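Local coordinates for protein dihydropteroate synthase (Xanthomonas albilineans, PDB 6Q62) that probably condenses para-aminobenzoate with 6-hydroxymethyl-7,8-dihydropterin diphosphate to give 7,8-dihydropteroate, the immediate precursor of folate derivatives, at residues V42-V46 and P85-L90; Q123-Q127 and F169-R173; V219-R225 and L258-D264. All coordinates share one frame. Residue numbers count along the deposited sequence, not the author numbering.

Contact 1: V42-V46 and P85-L90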
loop_
_atom_site.group_PDB
_atom_site.type_symbol
_atom_site.label_atom_id
_atom_site.label_comp_id
_atom_site.label_asym_id
_atom_site.label_seq_id
_atom_site.Cartn_x
_atom_site.Cartn_y
_atom_site.Cartn_z
ATOM N N VAL A 42 29.480 11.742 -1.007
ATOM C CA VAL A 42 29.708 10.598 -0.134
ATOM C C VAL A 42 28.976 10.789 1.206
ATOM O O VAL A 42 28.241 9.893 1.607
ATOM C CB VAL A 42 31.226 10.310 0.038
ATOM C CG1 VAL A 42 31.476 9.391 1.223
ATOM C CG2 VAL A 42 31.808 9.728 -1.236
ATOM N N GLU A 43 29.153 11.943 1.870
ATOM C CA GLU A 43 28.525 12.174 3.168
ATOM C C GLU A 43 26.996 12.167 3.078
ATOM O O GLU A 43 26.333 11.657 3.995
ATOM C CB GLU A 43 29.072 13.431 3.851
ATOM C CG GLU A 43 28.189 14.647 3.860
ATOM C CD GLU A 43 28.881 15.817 4.511
ATOM O OE1 GLU A 43 28.801 15.937 5.752
ATOM O OE2 GLU A 43 29.528 16.601 3.783
ATOM N N ALA A 44 26.438 12.716 1.978
ATOM C CA ALA A 44 24.976 12.717 1.788
ATOM C C ALA A 44 24.443 11.270 1.570
ATOM O O ALA A 44 23.386 10.919 2.095
ATOM C CB ALA A 44 24.618 13.596 0.602
ATOM N N ALA A 45 25.183 10.436 0.822
ATOM C CA ALA A 45 24.790 9.035 0.579
ATOM C C ALA A 45 24.881 8.211 1.872
ATOM O O ALA A 45 23.969 7.404 2.166
ATOM C CB ALA A 45 25.684 8.427 -0.489
ATOM N N VAL A 46 25.925 8.459 2.680
ATOM C CA VAL A 46 26.099 7.744 3.947
ATOM C C VAL A 46 24.936 8.125 4.871
ATOM O O VAL A 46 24.265 7.239 5.383
ATOM C CB VAL A 46 27.482 7.997 4.584
ATOM C CG1 VAL A 46 27.552 7.476 6.017
ATOM C CG2 VAL A 46 28.593 7.370 3.728
ATOM N N PRO A 85 34.068 4.822 -0.716
ATOM C CA PRO A 85 34.027 5.510 0.590
ATOM C C PRO A 85 32.668 5.315 1.285
ATOM O O PRO A 85 32.608 5.225 2.509
ATOM C CB PRO A 85 34.299 6.971 0.238
ATOM C CG PRO A 85 34.846 6.962 -1.133
ATOM C CD PRO A 85 34.283 5.777 -1.821
ATOM N N VAL A 86 31.574 5.213 0.502
ATOM C CA VAL A 86 30.230 4.991 1.065
ATOM C C VAL A 86 30.129 3.605 1.709
ATOM O O VAL A 86 29.653 3.491 2.839
ATOM C CB VAL A 86 29.124 5.230 0.008
ATOM C CG1 VAL A 86 27.725 4.865 0.543
ATOM C CG2 VAL A 86 29.159 6.689 -0.432
ATOM N N ILE A 87 30.626 2.567 1.008
ATOM C CA ILE A 87 30.631 1.210 1.570
ATOM C C ILE A 87 31.501 1.179 2.850
ATOM O O ILE A 87 31.074 0.614 3.854
ATOM C CB ILE A 87 31.129 0.183 0.518
ATOM C CG1 ILE A 87 30.095 0.064 -0.619
ATOM C CG2 ILE A 87 31.391 -1.196 1.159
ATOM C CD1 ILE A 87 30.613 -0.542 -1.880
ATOM N N GLU A 88 32.699 1.799 2.815
ATOM C CA GLU A 88 33.607 1.778 3.986
ATOM C C GLU A 88 32.930 2.404 5.214
ATOM O O GLU A 88 32.981 1.854 6.315
ATOM C CB GLU A 88 34.931 2.504 3.669
ATOM C CG GLU A 88 35.778 1.754 2.648
ATOM C CD GLU A 88 37.051 2.435 2.191
ATOM O OE1 GLU A 88 37.110 3.682 2.240
ATOM O OE2 GLU A 88 37.982 1.723 1.753
ATOM N N ARG A 89 32.232 3.521 5.006
ATOM C CA ARG A 89 31.540 4.203 6.106
ATOM C C ARG A 89 30.306 3.441 6.576
ATOM O O ARG A 89 30.117 3.279 7.783
ATOM C CB ARG A 89 31.198 5.644 5.717
ATOM C CG ARG A 89 32.409 6.573 5.774
ATOM C CD ARG A 89 32.334 7.668 4.726
ATOM N NE ARG A 89 33.441 8.636 4.835
ATOM C CZ ARG A 89 34.644 8.495 4.278
ATOM N NH1 ARG A 89 34.928 7.421 3.555
ATOM N NH2 ARG A 89 35.572 9.425 4.446
ATOM N N LEU A 90 29.476 2.943 5.637
ATOM C CA LEU A 90 28.273 2.195 6.014
ATOM C C LEU A 90 28.569 0.838 6.672
ATOM O O LEU A 90 27.825 0.434 7.560
ATOM C CB LEU A 90 27.293 2.035 4.826
ATOM C CG LEU A 90 26.558 3.303 4.374
ATOM C CD1 LEU A 90 25.746 3.029 3.124
ATOM C CD2 LEU A 90 25.632 3.879 5.489
#
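Helices 41-54 and 76-93 meet here through hydrocarbon side chains, the short segments crossing at -43° with axes 9.3 Å apart. V46 and V86 are the closest pair of CA atoms, 5.7 Å apart. Compact, beta-branched valines suit this spacing: V42 CG1 lies 3.9 Å from V86 CG2 and 3.8 Å from P85 CB, while V46 CG2 sits 3.9 Å from V86 CA. A45, small enough to let the helices close up, places its CB 3.9 Å from V86 CG2. L90 reaches further, its CD2 4.1 Å from V46 CG1.

The one polar side chain taking part, R89, lies at the exposed edge. It lays its aliphatic stem along the valines (CB to V46 CG2 3.7 Å), V42 CG1 covers one face of its guanidinium, and R89 NH1 makes a weak 3.4 Å hydrogen bond to P85 O, within its own helix. V86 and L90 also touch strand 59-63, which lies between the two helices in sequence. Adjacent helices on the outside of a parallel barrel are characteristic of the TIM barrel.

Contact 2: Q123-Q127 and F169-R173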
loop_
_atom_site.group_PDB
_atom_site.type_symbol
_atom_site.label_atom_id
_atom_site.label_comp_id
_atom_site.label_asym_id
_atom_site.label_seq_id
_atom_site.Cartn_x
_atom_site.Cartn_y
_atom_site.Cartn_z
ATOM N N GLN A 123 23.455 -6.308 -15.425
ATOM C CA GLN A 123 23.883 -7.038 -16.623
ATOM C C GLN A 123 23.923 -8.561 -16.439
ATOM O O GLN A 123 24.304 -9.276 -17.372
ATOM C CB GLN A 123 25.237 -6.503 -17.104
ATOM C CG GLN A 123 25.084 -5.199 -17.870
ATOM C CD GLN A 123 24.591 -5.455 -19.282
ATOM O OE1 GLN A 123 23.475 -5.080 -19.655
ATOM N NE2 GLN A 123 25.401 -6.129 -20.093
ATOM N N ALA A 124 23.476 -9.075 -15.251
ATOM C CA ALA A 124 23.420 -10.511 -14.954
ATOM C C ALA A 124 24.752 -11.243 -15.299
ATOM O O ALA A 124 24.744 -12.329 -15.889
ATOM C CB ALA A 124 22.246 -11.155 -15.666
ATOM N N LEU A 125 25.880 -10.624 -14.909
ATOM C CA LEU A 125 27.257 -11.129 -15.050
ATOM C C LEU A 125 27.710 -11.297 -16.493
ATOM O O LEU A 125 28.627 -12.080 -16.759
ATOM C CB LEU A 125 27.482 -12.421 -14.236
ATOM C CG LEU A 125 27.125 -12.305 -12.725
ATOM C CD1 LEU A 125 27.292 -13.630 -12.018
ATOM C CD2 LEU A 125 27.878 -11.185 -12.049
ATOM N N ARG A 126 27.120 -10.519 -17.421
ATOM C CA ARG A 126 27.513 -10.600 -18.820
ATOM C C ARG A 126 28.755 -9.787 -19.154
ATOM O O ARG A 126 29.339 -10.022 -20.225
ATOM C CB ARG A 126 26.346 -10.206 -19.741
ATOM C CG ARG A 126 25.237 -11.263 -19.752
ATOM C CD ARG A 126 24.122 -10.838 -20.666
ATOM N NE ARG A 126 23.292 -9.750 -20.125
ATOM C CZ ARG A 126 22.408 -9.090 -20.858
ATOM N NH1 ARG A 126 22.248 -9.387 -22.144
ATOM N NH2 ARG A 126 21.663 -8.140 -20.310
ATOM N N GLN A 127 29.186 -8.871 -18.266
ATOM C CA GLN A 127 30.422 -8.104 -18.518
ATOM C C GLN A 127 31.627 -9.053 -18.371
ATOM O O GLN A 127 31.717 -9.783 -17.389
ATOM C CB GLN A 127 30.523 -6.936 -17.519
ATOM C CG GLN A 127 31.649 -5.937 -17.726
ATOM C CD GLN A 127 31.549 -5.059 -18.956
ATOM O OE1 GLN A 127 32.564 -4.539 -19.414
ATOM N NE2 GLN A 127 30.375 -4.920 -19.574
ATOM N N PHE A 169 15.627 -15.988 -20.268
ATOM C CA PHE A 169 16.882 -15.288 -19.996
ATOM C C PHE A 169 17.426 -15.634 -18.599
ATOM O O PHE A 169 18.614 -15.892 -18.451
ATOM C CB PHE A 169 16.705 -13.780 -20.157
ATOM C CG PHE A 169 17.930 -12.968 -19.794
ATOM C CD1 PHE A 169 18.905 -12.687 -20.743
ATOM C CD2 PHE A 169 18.105 -12.477 -18.499
ATOM C CE1 PHE A 169 20.029 -11.902 -20.413
ATOM C CE2 PHE A 169 19.212 -11.682 -18.177
ATOM C CZ PHE A 169 20.174 -11.407 -19.136
ATOM N N LEU A 170 16.561 -15.606 -17.570
ATOM C CA LEU A 170 17.002 -15.894 -16.188
ATOM C C LEU A 170 17.446 -17.329 -15.990
ATOM O O LEU A 170 18.414 -17.550 -15.264
ATOM C CB LEU A 170 15.931 -15.466 -15.177
ATOM C CG LEU A 170 15.714 -13.931 -15.196
ATOM C CD1 LEU A 170 14.489 -13.541 -14.388
ATOM C CD2 LEU A 170 16.974 -13.175 -14.724
ATOM N N VAL A 171 16.794 -18.310 -16.665
ATOM C CA VAL A 171 17.223 -19.714 -16.619
ATOM C C VAL A 171 18.671 -19.782 -17.199
ATOM O O VAL A 171 19.562 -20.351 -16.574
ATOM C CB VAL A 171 16.233 -20.606 -17.417
ATOM C CG1 VAL A 171 16.837 -21.967 -17.757
ATOM C CG2 VAL A 171 14.930 -20.786 -16.652
ATOM N N GLU A 172 18.889 -19.150 -18.370
ATOM C CA GLU A 172 20.214 -19.072 -19.036
ATOM C C GLU A 172 21.290 -18.458 -18.133
ATOM O O GLU A 172 22.391 -18.988 -18.052
ATOM C CB GLU A 172 20.120 -18.253 -20.319
ATOM C CG GLU A 172 19.410 -18.999 -21.433
ATOM C CD GLU A 172 18.952 -18.181 -22.623
ATOM O OE1 GLU A 172 19.185 -16.950 -22.647
ATOM O OE2 GLU A 172 18.336 -18.782 -23.533
ATOM N N ARG A 173 20.956 -17.371 -17.413
ATOM C CA ARG A 173 21.943 -16.730 -16.541
ATOM C C ARG A 173 22.208 -17.532 -15.274
ATOM O O ARG A 173 23.353 -17.564 -14.824
ATOM C CB ARG A 173 21.567 -15.272 -16.224
ATOM C CG ARG A 173 21.403 -14.383 -17.456
ATOM C CD ARG A 173 22.593 -14.463 -18.434
ATOM N NE ARG A 173 23.875 -14.145 -17.774
ATOM C CZ ARG A 173 25.059 -14.555 -18.224
ATOM N NH1 ARG A 173 26.172 -14.213 -17.588
ATOM N NH2 ARG A 173 25.136 -15.300 -19.319
#
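A single carbonyl, A124 O, is the polar focus here. It accepts from R173 NE at 2.8 Å and from R173 NH1 at 2.9 Å, so the arginine grips it with two donors of one guanidinium. The oxygen is presented by a type I' turn from Q123 to R126, in which A124 and L125 both adopt positive phi. Inside the turn, Q123 O has two donors, R126 N at 3.1 Å and R126 NE at 3.0 Å, while R126 NH2 is satisfied by M146 O. D121, just before the turn, accepts from the backbone N of both Q123 and L125.

Arginine suits both places because its flat head can be bonded at the rim and covered on a face. R126 CG lies 3.6 Å from R173 CZ, over a face of that guanidinium; F169 CZ lies 3.7 Å from R126 CZ, over a face of the other, although it is the edge of the phenyl ring that points there. Small A124 lets the helix come close, its CB 4.0 Å from F169 CE2 and 3.8 Å from R173 CG.

This beta-alpha loop of the TIM barrel, near pocket residues N120 and V122, follows strand 118-121 and leads to helix 130-137, whose A130, L131 and V134 receive L125. Helix 162-179 flanks it, with R173 touching L131 and, like A124 and L125, L143 of strand 141-144.

Contact 3: V219-R225 and L258-D264. With 6GU (6-chloroguanine), chain E; SO4 (sulfate ion), chain H.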
loop_
_atom_site.group_PDB
_atom_site.type_symbol
_atom_site.label_atom_id
_atom_site.label_comp_id
_atom_site.label_asym_id
_atom_site.label_seq_id
_atom_site.Cartn_x
_atom_site.Cartn_y
_atom_site.Cartn_z
ATOM N N VAL A 219 13.490 -14.153 -5.526
ATOM C CA VAL A 219 13.193 -13.154 -6.561
ATOM C C VAL A 219 13.167 -11.761 -5.944
ATOM O O VAL A 219 12.530 -11.537 -4.893
ATOM C CB VAL A 219 11.853 -13.503 -7.276
ATOM C CG1 VAL A 219 11.382 -12.402 -8.240
ATOM C CG2 VAL A 219 11.911 -14.857 -7.983
ATOM N N LEU A 220 13.879 -10.832 -6.581
ATOM C CA LEU A 220 13.925 -9.431 -6.181
ATOM C C LEU A 220 13.026 -8.668 -7.155
ATOM O O LEU A 220 13.094 -8.909 -8.361
ATOM C CB LEU A 220 15.375 -8.922 -6.276
ATOM C CG LEU A 220 15.673 -7.487 -5.818
ATOM C CD1 LEU A 220 17.117 -7.347 -5.406
ATOM C CD2 LEU A 220 15.301 -6.430 -6.834
ATOM N N ALA A 221 12.212 -7.736 -6.642
ATOM C CA ALA A 221 11.350 -6.898 -7.494
ATOM C C ALA A 221 11.666 -5.469 -7.129
ATOM O O ALA A 221 11.698 -5.135 -5.966
ATOM C CB ALA A 221 9.870 -7.169 -7.208
ATOM N N GLY A 222 11.882 -4.642 -8.125
ATOM C CA GLY A 222 12.154 -3.226 -7.932
ATOM C C GLY A 222 11.250 -2.396 -8.832
ATOM O O GLY A 222 11.516 -2.299 -10.024
ATOM N N LEU A 223 10.176 -1.803 -8.293
ATOM C CA LEU A 223 9.293 -0.975 -9.129
ATOM C C LEU A 223 9.276 0.442 -8.574
ATOM O O LEU A 223 8.502 1.285 -9.038
ATOM C CB LEU A 223 7.851 -1.548 -9.110
ATOM C CG LEU A 223 7.637 -2.963 -9.650
ATOM C CD1 LEU A 223 7.335 -3.936 -8.524
ATOM C CD2 LEU A 223 6.482 -2.996 -10.596
ATOM N N SER A 224 10.165 0.718 -7.633
ATOM C CA SER A 224 10.182 1.965 -6.876
ATOM C C SER A 224 10.245 3.251 -7.691
ATOM O O SER A 224 11.237 3.572 -8.324
ATOM C CB SER A 224 11.290 1.937 -5.835
ATOM O OG SER A 224 11.103 3.021 -4.950
ATOM N N ARG A 225 9.143 4.022 -7.620
ATOM C CA ARG A 225 8.963 5.335 -8.248
ATOM C C ARG A 225 9.217 5.301 -9.747
ATOM O O ARG A 225 9.515 6.340 -10.356
ATOM C CB ARG A 225 9.857 6.390 -7.571
ATOM C CG ARG A 225 9.580 6.536 -6.063
ATOM C CD ARG A 225 10.566 7.531 -5.518
ATOM N NE ARG A 225 10.348 7.826 -4.099
ATOM C CZ ARG A 225 10.789 8.927 -3.502
ATOM N NH1 ARG A 225 11.501 9.817 -4.182
ATOM N NH2 ARG A 225 10.532 9.143 -2.220
ATOM N N LEU A 258 10.834 -12.199 -2.626
ATOM C CA LEU A 258 11.405 -12.206 -1.255
ATOM C C LEU A 258 12.261 -10.981 -0.957
ATOM O O LEU A 258 12.656 -10.746 0.192
ATOM C CB LEU A 258 12.165 -13.502 -0.925
ATOM C CG LEU A 258 11.237 -14.704 -0.760
ATOM C CD1 LEU A 258 12.011 -16.029 -0.940
ATOM C CD2 LEU A 258 10.451 -14.597 0.551
ATOM N N LEU A 259 12.575 -10.204 -1.988
ATOM C CA LEU A 259 13.359 -8.970 -1.778
ATOM C C LEU A 259 12.707 -7.848 -2.564
ATOM O O LEU A 259 12.282 -8.063 -3.713
ATOM C CB LEU A 259 14.835 -9.160 -2.253
ATOM C CG LEU A 259 15.937 -9.200 -1.186
ATOM C CD1 LEU A 259 17.292 -8.988 -1.829
ATOM C CD2 LEU A 259 15.797 -8.074 -0.174
ATOM N N LEU A 260 12.642 -6.664 -1.966
ATOM C CA LEU A 260 11.965 -5.494 -2.576
ATOM C C LEU A 260 12.917 -4.328 -2.560
ATOM O O LEU A 260 13.437 -3.965 -1.495
ATOM C CB LEU A 260 10.660 -5.124 -1.821
ATOM C CG LEU A 260 9.643 -6.287 -1.750
ATOM C CD1 LEU A 260 8.619 -6.031 -0.696
ATOM C CD2 LEU A 260 9.012 -6.569 -3.152
ATOM N N ARG A 261 13.217 -3.798 -3.746
ATOM C CA ARG A 261 14.230 -2.732 -3.885
ATOM C C ARG A 261 13.507 -1.402 -3.926
ATOM O O ARG A 261 12.867 -1.071 -4.932
ATOM C CB ARG A 261 15.087 -2.976 -5.140
ATOM C CG ARG A 261 16.218 -1.935 -5.281
ATOM C CD ARG A 261 17.150 -2.252 -6.453
ATOM N NE ARG A 261 18.200 -1.229 -6.535
ATOM C CZ ARG A 261 18.068 -0.046 -7.133
ATOM N NH1 ARG A 261 16.932 0.279 -7.732
ATOM N NH2 ARG A 261 19.069 0.823 -7.128
ATOM N N VAL A 262 13.602 -0.646 -2.826
ATOM C CA VAL A 262 12.763 0.557 -2.684
ATOM C C VAL A 262 13.483 1.811 -2.237
ATOM O O VAL A 262 14.470 1.745 -1.514
ATOM C CB VAL A 262 11.569 0.266 -1.709
ATOM C CG1 VAL A 262 10.912 -1.089 -1.997
ATOM C CG2 VAL A 262 12.014 0.318 -0.250
ATOM N N HIS A 263 12.888 2.982 -2.566
ATOM C CA HIS A 263 13.366 4.264 -2.039
ATOM C C HIS A 263 12.638 4.527 -0.698
ATOM O O HIS A 263 13.242 5.040 0.240
ATOM C CB HIS A 263 12.975 5.421 -2.991
ATOM C CG HIS A 263 13.628 5.365 -4.330
ATOM N ND1 HIS A 263 12.997 4.796 -5.406
ATOM C CD2 HIS A 263 14.830 5.846 -4.730
ATOM C CE1 HIS A 263 13.844 4.899 -6.425
ATOM N NE2 HIS A 263 14.953 5.538 -6.069
ATOM N N ASP A 264 11.339 4.187 -0.628
ATOM C CA ASP A 264 10.464 4.520 0.500
ATOM C C ASP A 264 10.407 3.395 1.506
ATOM O O ASP A 264 9.459 2.590 1.554
ATOM C CB ASP A 264 9.091 4.898 -0.036
ATOM C CG ASP A 264 9.258 6.035 -1.039
ATOM O OD1 ASP A 264 9.519 7.170 -0.604
ATOM O OD2 ASP A 264 9.205 5.766 -2.257
HETATM CL CL6 6GU E . 14.552 -3.058 -10.670
HETATM N N1 6GU E . 16.556 -4.262 -9.838
HETATM C C2 6GU E . 17.923 -4.291 -9.565
HETATM N N2 6GU E . 18.374 -5.489 -9.221
HETATM N N3 6GU E . 18.788 -3.218 -9.652
HETATM C C4 6GU E . 18.192 -2.053 -10.083
HETATM C C5 6GU E . 16.812 -1.953 -10.404
HETATM C C6 6GU E . 16.098 -3.099 -10.247
HETATM N N7 6GU E . 16.533 -0.654 -10.822
HETATM C C8 6GU E . 17.763 -0.007 -10.744
HETATM N N9 6GU E . 18.770 -0.809 -10.302
HETATM S S SO4 H . 17.169 3.949 -9.050
HETATM O O1 SO4 H . 16.823 5.193 -8.337
HETATM O O2 SO4 H . 17.395 4.219 -10.477
HETATM O O3 SO4 H . 18.433 3.354 -8.486
HETATM O O4 SO4 H . 16.085 2.985 -8.952
HETATM O O HOH W 1 9.399 3.202 -2.828
HETATM O O HOH W 2 13.322 -0.449 -7.562
#
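One arginine meets 6-chloroguanine and a sulfate, probably from the crystallisation liquor: R261 lays a guanidinium face against the ligand, NH1 3.1 Å from 6GU C8, while NH1 and NH2 bond sulfate O4 (3.1 Å) and O3 (2.9 Å). H263 NE2 holds sulfate O1 at 3.0 Å. G222 leaves room for the chlorine: 6GU CL6 lies 3.2 Å from G222 O, and a CB would clash.

Before G222 the strands run parallel. A221 N bonds L259 O (2.9 Å) and R261 N bonds A221 O (3.0 Å), with L220 and L259 packing on one sheet face, A221 and L260 on the other.

Past the strands, S224 OG accepts from H263 N (3.0 Å) and shares a 2.6 Å hydrogen bond with H263 ND1. R225 and D264 form a two-pronged salt bridge, NH2 to OD1 2.7 Å and NE to OD2 3.0 Å.

Ligand-binding residues at the C-terminal ends of parallel strands typify a TIM-barrel active site, here the 6-chloroguanine pocket, consistent with the family's pterin site.

The contacts sample different parts of one TIM barrel; they follow in series along the chain and share no helix or strand. Contact 3, the innermost, joins two barrel strands through backbone hydrogen bonds; R261 reaches the ligand pocket, and an R225-D264 salt bridge lies beyond the strand ends. Contacts 1 and 2 lie further out, each partly buried. Contact 1 pairs two helices through valines, whereas contact 2 sets a helix against a loop, whose A124 carbonyl, not used by the turn's own backbone bond, takes two donors from R173. Contact 3 lines the 6-chloroguanine pocket, while the A124 side chain stays about 9 Å from the ligand. Between nearest atoms, contact 3 is about 7 Å from contact 2 and 11 Å from contact 1.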